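Local coordinates for iron uptake protein A2 (Synechocystis sp., PDB 2VOZ) that binds ferric iron in the periplasm and is probably a substrate-binding subunit of an ABC transporter that imports iron into the cell, at residues Glu300-Ile304 against Pro305-Ile309. Numbering follows the deposited sequence.
Sequences EYPVI and PGVPI
Val307 packs on Pro302 because a type II beta turn from Ile304 to Val307 folds the chain back after strand 301-302 of this periplasmic binding protein. The proline ring offers its CG to Val307 CG1 at 3.6 Å. Val307 CG1 stands anti to its own backbone N (chi1 172°), which turns it to Pro302 and leaves CG2 to pack 3.7 Å from Ile304 CB. Cut back to an alanine here, the side chain loses both methyls, which is likely to leave a gap beside Pro302 CG and Ile304 CB. Farther along, Ile309 reaches two residues, CG1 lying 3.9 Å from Pro302 CD and CG2 coming obliquely to the Tyr301 ring, 4.1 Å from CD2. Inside the turn, the ring of Pro305 holds phi near -58°, as the second position of a type II turn prefers, and Gly306 takes a positive phi (94°), where any side chain would collide with Pro305 O. From helix 288-297, Gln291 OE1 accepts hydrogen bonds from the backbone N of Val303 and Ile304. The turn's own bond, Val307 N to Ile304 O, is weak at 3.4 Å, and a water also bridges the loop, donating to Ile304 O at 2.8 Å and to Val307 O at 2.7 Å.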
loop_
_atom_site.group_PDB
_atom_site.type_symbol
_atom_site.label_atom_id
_atom_site.label_comp_id
_atom_site.label_asym_id
_atom_site.label_seq_id
_atom_site.Cartn_x
_atom_site.Cartn_y
_atom_site.Cartn_z
ATOM N N GLU B 300 19.412 -3.722 7.567
ATOM C CA GLU B 300 20.654 -4.433 7.205
ATOM C C GLU B 300 21.812 -3.478 7.369
ATOM O O GLU B 300 21.609 -2.288 7.626
ATOM C CB GLU B 300 20.592 -4.922 5.741
ATOM C CG GLU B 300 19.855 -6.242 5.562
ATOM C CD GLU B 300 19.148 -6.396 4.193
ATOM O OE1 GLU B 300 18.497 -7.443 3.985
ATOM O OE2 GLU B 300 19.232 -5.500 3.307
ATOM N N TYR B 301 23.041 -4.002 7.233
ATOM C CA TYR B 301 24.222 -3.143 7.305
ATOM C C TYR B 301 24.628 -2.740 5.893
ATOM O O TYR B 301 24.567 -3.561 4.959
ATOM C CB TYR B 301 25.394 -3.906 7.892
ATOM C CG TYR B 301 25.189 -4.481 9.260
ATOM C CD1 TYR B 301 24.647 -5.778 9.438
ATOM C CD2 TYR B 301 25.556 -3.748 10.399
ATOM C CE1 TYR B 301 24.492 -6.326 10.720
ATOM C CE2 TYR B 301 25.395 -4.295 11.689
ATOM C CZ TYR B 301 24.873 -5.580 11.828
ATOM O OH TYR B 301 24.726 -6.152 13.072
ATOM N N PRO B 302 25.123 -1.503 5.728
ATOM C CA PRO B 302 25.766 -1.195 4.442
ATOM C C PRO B 302 26.991 -2.052 4.243
ATOM O O PRO B 302 27.554 -2.591 5.221
ATOM C CB PRO B 302 26.216 0.276 4.606
ATOM C CG PRO B 302 25.312 0.827 5.713
ATOM C CD PRO B 302 25.139 -0.350 6.660
ATOM N N VAL B 303 27.391 -2.196 2.986
ATOM C CA VAL B 303 28.657 -2.884 2.718
ATOM C C VAL B 303 29.793 -1.894 2.775
ATOM O O VAL B 303 30.951 -2.301 2.877
ATOM C CB VAL B 303 28.662 -3.657 1.371
ATOM C CG1 VAL B 303 27.621 -4.822 1.425
ATOM C CG2 VAL B 303 28.348 -2.731 0.196
ATOM N N ILE B 304 29.467 -0.607 2.688
ATOM C CA ILE B 304 30.524 0.424 2.707
ATOM C C ILE B 304 30.814 0.874 4.126
ATOM O O ILE B 304 29.928 1.366 4.806
ATOM C CB ILE B 304 30.148 1.658 1.834
ATOM C CG1 ILE B 304 29.811 1.257 0.387
ATOM C CG2 ILE B 304 31.283 2.718 1.862
ATOM C CD1 ILE B 304 30.833 0.437 -0.322
ATOM N N PRO B 305 32.081 0.717 4.583
ATOM C CA PRO B 305 32.496 1.240 5.880
ATOM C C PRO B 305 32.281 2.738 5.984
ATOM O O PRO B 305 32.470 3.454 4.996
ATOM C CB PRO B 305 34.002 0.919 5.904
ATOM C CG PRO B 305 34.086 -0.353 5.115
ATOM C CD PRO B 305 33.175 -0.032 3.934
ATOM N N GLY B 306 31.842 3.190 7.152
ATOM C CA GLY B 306 31.661 4.625 7.383
ATOM C C GLY B 306 30.245 5.117 7.117
ATOM O O GLY B 306 29.868 6.176 7.633
ATOM N N VAL B 307 29.449 4.343 6.354
ATOM C CA VAL B 307 28.062 4.712 6.085
ATOM C C VAL B 307 27.226 4.433 7.337
ATOM O O VAL B 307 27.322 3.342 7.903
ATOM C CB VAL B 307 27.497 3.953 4.873
ATOM C CG1 VAL B 307 25.930 4.219 4.746
ATOM C CG2 VAL B 307 28.266 4.335 3.574
ATOM N N PRO B 308 26.485 5.450 7.839
ATOM C CA PRO B 308 25.747 5.279 9.102
ATOM C C PRO B 308 24.824 4.087 9.067
ATOM O O PRO B 308 24.150 3.846 8.053
ATOM C CB PRO B 308 24.921 6.544 9.191
ATOM C CG PRO B 308 25.792 7.548 8.516
ATOM C CD PRO B 308 26.337 6.821 7.323
ATOM N N ILE B 309 24.830 3.358 10.175
ATOM C CA ILE B 309 24.008 2.177 10.381
ATOM C C ILE B 309 22.777 2.542 11.204
ATOM O O ILE B 309 22.854 3.405 12.097
ATOM C CB ILE B 309 24.829 1.107 11.159
ATOM C CG1 ILE B 309 26.050 0.712 10.322
ATOM C CG2 ILE B 309 23.947 -0.114 11.472
ATOM C CD1 ILE B 309 27.157 0.006 11.137
HETATM O O HOH W 1 28.727 1.118 7.275
#